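Local coordinates for protein xylan esterase 1 (Thermoanaerobacterium sp. 'JW/SL YS485', PDB 3FCY) that probably hydrolyses acetyl esters, removing acetyl groups from xylan as a carbohydrate esterase of family CE7, at residues A[175-180]-A[275-280]; A[255-260]-A[269-274]. One frame throughout, in Å; residues are numbered along the deposited sequence.

How the interactions relate
Both contacts lie on the same side of the chain's centre, with their own centres about 14 Å apart, and the polypeptide runs directly from one into the other: helix 267-274 of interaction 2 leads into the 275-280 turn of interaction 1. They also touch, because Met175 CE packs 3.7 Å from Lys273 O. Interaction 1 is the one nearer the predicted catalytic site, the Phe177 side chain standing about 4 Å from that of Tyr117, the predicted substrate-binding residue, and about 10 Å from that of the predicted nucleophile Ser208. Interaction 2 is more peripheral, its Tyr256 side chain about 11 Å from that of Tyr117, and it borders neighbouring subunits.

Interaction 1: residues A[175-180]-A[275-280]; sequences MLFRHI and GYIDVK
Ile277 supplies the apolar side chain that meets the first turn of helix 176-192. Its CD1 lies 3.9 Å from Met175 CE and 4.0 Å from Phe177 CB, while its other branch, CG2, approaches Phe177 CB and the backbone at Arg178 N (4.1 Å). CG1 sits between the backbone N and the carbonyl carbon (chi1 58°), an arrangement that lets both branches face the helix. Met175 holds the N-cap position, and its chain bends at chi3 (77°) to bring the terminal methyl onto Ile277. Phe177 contributes mainly CB, its ring leading off toward Gln209, next in sequence to the predicted nucleophile Ser208. The contact thus ties helix 176-192 of the alpha/beta-hydrolase fold to the short link between helices 267-274 and 279-282.

No hydrogen bond crosses between the two segments. Asp278 caps the following helix, its OD1 accepting from Lys280 N at 3.0 Å, and its OD2 forms a salt bridge with Lys280 NZ at 2.9 Å. Both donors stand above the carboxylate plane. The guanidinium of Arg178 turns away to a salt bridge with Glu60 on helix 50-62.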
loop_
_atom_site.group_PDB
_atom_site.type_symbol
_atom_site.label_atom_id
_atom_site.label_comp_id
_atom_site.label_asym_id
_atom_site.label_seq_id
_atom_site.Cartn_x
_atom_site.Cartn_y
_atom_site.Cartn_z
ATOM N N MET A 175 28.782 23.098 -3.223
ATOM C CA MET A 175 27.847 22.047 -2.835
ATOM C C MET A 175 27.430 22.296 -1.389
ATOM O O MET A 175 28.275 22.455 -0.511
ATOM C CB MET A 175 28.509 20.684 -3.010
ATOM C CG MET A 175 28.733 20.347 -4.480
ATOM S SD MET A 175 29.712 18.874 -4.760
ATOM C CE MET A 175 28.504 17.594 -4.437
ATOM N N LEU A 176 26.123 22.344 -1.149
ATOM C CA LEU A 176 25.603 22.632 0.182
ATOM C C LEU A 176 26.085 21.733 1.321
ATOM O O LEU A 176 26.367 22.230 2.406
ATOM C CB LEU A 176 24.070 22.657 0.165
ATOM C CG LEU A 176 23.407 23.019 1.496
ATOM C CD1 LEU A 176 23.916 24.374 1.979
ATOM C CD2 LEU A 176 21.887 23.045 1.335
ATOM N N PHE A 177 26.175 20.424 1.109
ATOM C CA PHE A 177 26.635 19.569 2.208
ATOM C C PHE A 177 28.111 19.795 2.509
ATOM O O PHE A 177 28.623 19.356 3.537
ATOM C CB PHE A 177 26.363 18.087 1.931
ATOM C CG PHE A 177 25.086 17.588 2.554
ATOM C CD1 PHE A 177 24.921 17.603 3.940
ATOM C CD2 PHE A 177 24.037 17.132 1.761
ATOM C CE1 PHE A 177 23.726 17.173 4.528
ATOM C CE2 PHE A 177 22.842 16.701 2.337
ATOM C CZ PHE A 177 22.684 16.722 3.723
ATOM N N ARG A 178 28.789 20.491 1.606
ATOM C CA ARG A 178 30.193 20.813 1.804
ATOM C C ARG A 178 30.212 21.871 2.914
ATOM O O ARG A 178 31.005 21.791 3.859
ATOM C CB ARG A 178 30.779 21.355 0.495
ATOM C CG ARG A 178 32.250 21.743 0.527
ATOM C CD ARG A 178 32.403 23.225 0.773
ATOM N NE ARG A 178 33.656 23.753 0.238
ATOM C CZ ARG A 178 34.030 25.021 0.362
ATOM N NH1 ARG A 178 33.246 25.882 1.001
ATOM N NH2 ARG A 178 35.185 25.430 -0.143
ATOM N N HIS A 179 29.306 22.842 2.813
ATOM C CA HIS A 179 29.216 23.902 3.812
ATOM C C HIS A 179 28.705 23.331 5.134
ATOM O O HIS A 179 29.209 23.671 6.204
ATOM C CB HIS A 179 28.271 25.012 3.343
ATOM C CG HIS A 179 28.540 25.486 1.949
ATOM N ND1 HIS A 179 29.812 25.589 1.430
ATOM C CD2 HIS A 179 27.698 25.905 0.972
ATOM C CE1 HIS A 179 29.744 26.049 0.192
ATOM N NE2 HIS A 179 28.473 26.249 -0.110
ATOM N N ILE A 180 27.697 22.468 5.049
ATOM C CA ILE A 180 27.126 21.840 6.234
ATOM C C ILE A 180 28.202 21.053 6.980
ATOM O O ILE A 180 28.308 21.148 8.201
ATOM C CB ILE A 180 25.953 20.901 5.863
ATOM C CG1 ILE A 180 24.807 21.725 5.260
ATOM C CG2 ILE A 180 25.465 20.155 7.110
ATOM C CD1 ILE A 180 23.658 20.895 4.706
ATOM N N GLY A 275 31.284 12.223 -4.679
ATOM C CA GLY A 275 32.339 11.643 -3.868
ATOM C C GLY A 275 32.906 12.639 -2.874
ATOM O O GLY A 275 33.436 12.255 -1.831
ATOM N N TYR A 276 32.797 13.926 -3.189
ATOM C CA TYR A 276 33.299 14.970 -2.302
ATOM C C TYR A 276 32.558 14.999 -0.974
ATOM O O TYR A 276 33.120 15.401 0.050
ATOM C CB TYR A 276 33.171 16.347 -2.956
ATOM C CG TYR A 276 34.162 16.611 -4.060
ATOM C CD1 TYR A 276 35.537 16.620 -3.805
ATOM C CD2 TYR A 276 33.730 16.879 -5.354
ATOM C CE1 TYR A 276 36.456 16.895 -4.821
ATOM C CE2 TYR A 276 34.636 17.152 -6.374
ATOM C CZ TYR A 276 35.996 17.159 -6.101
ATOM O OH TYR A 276 36.884 17.431 -7.116
ATOM N N ILE A 277 31.293 14.584 -0.990
ATOM C CA ILE A 277 30.494 14.589 0.227
ATOM C C ILE A 277 30.058 13.193 0.650
ATOM O O ILE A 277 29.017 13.018 1.288
ATOM C CB ILE A 277 29.252 15.504 0.075
ATOM C CG1 ILE A 277 28.387 15.041 -1.102
ATOM C CG2 ILE A 277 29.704 16.947 -0.138
ATOM C CD1 ILE A 277 27.098 15.829 -1.258
ATOM N N ASP A 278 30.867 12.205 0.279
ATOM C CA ASP A 278 30.620 10.809 0.622
ATOM C C ASP A 278 31.426 10.568 1.896
ATOM O O ASP A 278 32.660 10.492 1.841
ATOM C CB ASP A 278 31.139 9.903 -0.502
ATOM C CG ASP A 278 30.871 8.431 -0.245
ATOM O OD1 ASP A 278 30.620 8.063 0.919
ATOM O OD2 ASP A 278 30.926 7.637 -1.210
ATOM N N VAL A 279 30.750 10.455 3.038
ATOM C CA VAL A 279 31.452 10.254 4.305
ATOM C C VAL A 279 32.396 9.057 4.338
ATOM O O VAL A 279 33.346 9.038 5.127
ATOM C CB VAL A 279 30.474 10.139 5.506
ATOM C CG1 VAL A 279 29.721 11.447 5.678
ATOM C CG2 VAL A 279 29.514 8.972 5.309
ATOM N N LYS A 280 32.158 8.061 3.490
ATOM C CA LYS A 280 33.043 6.905 3.481
ATOM C C LYS A 280 34.426 7.347 3.006
ATOM O O LYS A 280 35.419 6.673 3.274
ATOM C CB LYS A 280 32.503 5.799 2.564
ATOM C CG LYS A 280 33.058 5.832 1.151
ATOM C CD LYS A 280 32.514 4.693 0.311
ATOM C CE LYS A 280 33.218 4.631 -1.033
ATOM N NZ LYS A 280 33.212 5.950 -1.725
#

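Interaction 2: residues A[255-260]-A[269-274]; sequences DYFRLF and EVFTKL
Phe257 reaches from helix 251-260 to Val270 and Phe271 on helix 267-274. From CB, its CG stands opposite the carbonyl carbon and beside the backbone N (chi1 -82°), a setting that extends the ring across the gap between the helices. The near part of the side chain makes no close approach to 269-274; contact begins at the far half of the ring. CE1 comes within 4.1 Å of Val270 CG2. On the other flank, CE2 lies 3.6 Å from Phe271 CE1 and almost as near to Phe271 CZ. The tip, CZ, is shared: it meets Val270 CG1 at 3.7 Å and Phe271 CE1 at 3.6 Å. The rings of Phe257 and Phe271 are oblique to each other, with centroids 5.5 Å apart and planes at 32°.

Val270 comes from the opposite direction; its CG1 lies nearest Phe257 CZ, and its CG2 nearest Tyr256 CE2, at 3.9 Å. The hydroxyl of Tyr256 continues past this apolar patch to hydrogen bonds with Asp169 and Arg266. With an alanine here instead of Phe257 the ring would be gone, and Val270 CG1 and Phe271 CE1 would probably lose their aromatic neighbour, with a gap opened between the helices.

Around this patch, Phe257 also stacks on His264 and packs against Asp324 of a second subunit, while Arg258 makes a salt bridge to Glu328 of that same subunit. The axes of 255-260 and 269-274 come no closer than 12.6 Å, their directions 141° apart. The arrangement is one of two consecutive helices, roughly antiparallel and widely spaced, bridged by aromatic side chains, inserted in the chain between strands 226-230 and 289-295 of the alpha/beta-hydrolase sheet and lying at a subunit interface.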
loop_
_atom_site.group_PDB
_atom_site.type_symbol
_atom_site.label_atom_id
_atom_site.label_comp_id
_atom_site.label_asym_id
_atom_site.label_seq_id
_atom_site.Cartn_x
_atom_site.Cartn_y
_atom_site.Cartn_z
ATOM N N ASP A 255 15.892 11.385 -8.893
ATOM C CA ASP A 255 15.256 12.557 -9.496
ATOM C C ASP A 255 16.260 13.306 -10.363
ATOM O O ASP A 255 15.938 13.747 -11.469
ATOM C CB ASP A 255 14.732 13.525 -8.427
ATOM C CG ASP A 255 13.574 12.954 -7.620
ATOM O OD1 ASP A 255 12.998 11.923 -8.023
ATOM O OD2 ASP A 255 13.238 13.556 -6.579
ATOM N N TYR A 256 17.476 13.460 -9.848
ATOM C CA TYR A 256 18.512 14.163 -10.589
ATOM C C TYR A 256 18.746 13.558 -11.969
ATOM O O TYR A 256 18.698 14.260 -12.978
ATOM C CB TYR A 256 19.835 14.164 -9.827
ATOM C CG TYR A 256 20.901 14.900 -10.594
ATOM C CD1 TYR A 256 20.965 16.294 -10.572
ATOM C CD2 TYR A 256 21.792 14.212 -11.415
ATOM C CE1 TYR A 256 21.886 16.983 -11.354
ATOM C CE2 TYR A 256 22.717 14.892 -12.202
ATOM C CZ TYR A 256 22.759 16.274 -12.167
ATOM O OH TYR A 256 23.670 16.945 -12.950
ATOM N N PHE A 257 19.018 12.258 -12.012
ATOM C CA PHE A 257 19.260 11.586 -13.284
ATOM C C PHE A 257 18.052 11.651 -14.217
ATOM O O PHE A 257 18.193 11.918 -15.410
ATOM C CB PHE A 257 19.661 10.128 -13.043
ATOM C CG PHE A 257 21.114 9.950 -12.699
ATOM C CD1 PHE A 257 22.095 10.097 -13.677
ATOM C CD2 PHE A 257 21.508 9.666 -11.392
ATOM C CE1 PHE A 257 23.450 9.964 -13.359
ATOM C CE2 PHE A 257 22.859 9.532 -11.065
ATOM C CZ PHE A 257 23.830 9.682 -12.049
ATOM N N ARG A 258 16.864 11.410 -13.673
ATOM C CA ARG A 258 15.648 11.443 -14.476
ATOM C C ARG A 258 15.475 12.780 -15.188
ATOM O O ARG A 258 15.054 12.831 -16.347
ATOM C CB ARG A 258 14.420 11.170 -13.599
ATOM C CG ARG A 258 14.210 9.696 -13.233
ATOM C CD ARG A 258 13.084 9.520 -12.211
ATOM N NE ARG A 258 11.771 9.920 -12.715
ATOM C CZ ARG A 258 10.953 9.131 -13.411
ATOM N NH1 ARG A 258 11.303 7.882 -13.695
ATOM N NH2 ARG A 258 9.779 9.591 -13.820
ATOM N N LEU A 259 15.820 13.860 -14.497
ATOM C CA LEU A 259 15.663 15.198 -15.048
ATOM C C LEU A 259 16.851 15.773 -15.801
ATOM O O LEU A 259 16.672 16.457 -16.807
ATOM C CB LEU A 259 15.296 16.172 -13.930
ATOM C CG LEU A 259 13.975 15.945 -13.196
ATOM C CD1 LEU A 259 13.966 16.768 -11.910
ATOM C CD2 LEU A 259 12.817 16.334 -14.098
ATOM N N PHE A 260 18.058 15.494 -15.320
ATOM C CA PHE A 260 19.263 16.059 -15.913
ATOM C C PHE A 260 20.206 15.128 -16.666
ATOM O O PHE A 260 21.120 15.594 -17.343
ATOM C CB PHE A 260 20.021 16.807 -14.816
ATOM C CG PHE A 260 19.182 17.839 -14.118
ATOM C CD1 PHE A 260 18.843 19.025 -14.761
ATOM C CD2 PHE A 260 18.667 17.593 -12.850
ATOM C CE1 PHE A 260 17.995 19.958 -14.150
ATOM C CE2 PHE A 260 17.820 18.514 -12.229
ATOM C CZ PHE A 260 17.481 19.698 -12.880
ATOM N N GLU A 269 30.813 11.083 -13.803
ATOM C CA GLU A 269 31.122 12.434 -13.345
ATOM C C GLU A 269 30.202 12.837 -12.196
ATOM O O GLU A 269 30.618 13.526 -11.266
ATOM C CB GLU A 269 30.960 13.443 -14.480
ATOM C CG GLU A 269 31.803 13.168 -15.708
ATOM C CD GLU A 269 31.716 14.300 -16.715
ATOM O OE1 GLU A 269 30.583 14.754 -16.998
ATOM O OE2 GLU A 269 32.773 14.734 -17.224
ATOM N N VAL A 270 28.945 12.414 -12.273
ATOM C CA VAL A 270 27.978 12.738 -11.234
ATOM C C VAL A 270 28.361 12.082 -9.910
ATOM O O VAL A 270 28.468 12.756 -8.884
ATOM C CB VAL A 270 26.554 12.286 -11.639
ATOM C CG1 VAL A 270 25.590 12.467 -10.473
ATOM C CG2 VAL A 270 26.081 13.103 -12.833
ATOM N N PHE A 271 28.576 10.770 -9.934
ATOM C CA PHE A 271 28.936 10.067 -8.713
ATOM C C PHE A 271 30.319 10.436 -8.189
ATOM O O PHE A 271 30.557 10.386 -6.987
ATOM C CB PHE A 271 28.814 8.556 -8.910
ATOM C CG PHE A 271 27.393 8.067 -8.897
ATOM C CD1 PHE A 271 26.787 7.598 -10.060
ATOM C CD2 PHE A 271 26.647 8.106 -7.723
ATOM C CE1 PHE A 271 25.457 7.178 -10.051
ATOM C CE2 PHE A 271 25.315 7.688 -7.704
ATOM C CZ PHE A 271 24.719 7.224 -8.870
ATOM N N THR A 272 31.229 10.815 -9.083
ATOM C CA THR A 272 32.566 11.212 -8.654
ATOM C C THR A 272 32.444 12.526 -7.895
ATOM O O THR A 272 33.071 12.716 -6.853
ATOM C CB THR A 272 33.521 11.413 -9.857
ATOM O OG1 THR A 272 33.725 10.157 -10.520
ATOM C CG2 THR A 272 34.865 11.959 -9.392
ATOM N N LYS A 273 31.629 13.433 -8.421
ATOM C CA LYS A 273 31.421 14.720 -7.776
ATOM C C LYS A 273 30.755 14.515 -6.415
ATOM O O LYS A 273 31.093 15.194 -5.439
ATOM C CB LYS A 273 30.565 15.619 -8.662
ATOM C CG LYS A 273 30.567 17.070 -8.236
ATOM C CD LYS A 273 30.001 17.945 -9.339
ATOM C CE LYS A 273 30.037 19.416 -8.960
ATOM N NZ LYS A 273 29.522 20.254 -10.078
ATOM N N LEU A 274 29.813 13.577 -6.349
ATOM C CA LEU A 274 29.139 13.277 -5.085
ATOM C C LEU A 274 30.167 12.676 -4.122
ATOM O O LEU A 274 29.953 12.623 -2.910
ATOM C CB LEU A 274 27.989 12.287 -5.305
ATOM C CG LEU A 274 26.740 12.823 -6.021
ATOM C CD1 LEU A 274 25.761 11.686 -6.267
ATOM C CD2 LEU A 274 26.092 13.916 -5.184
#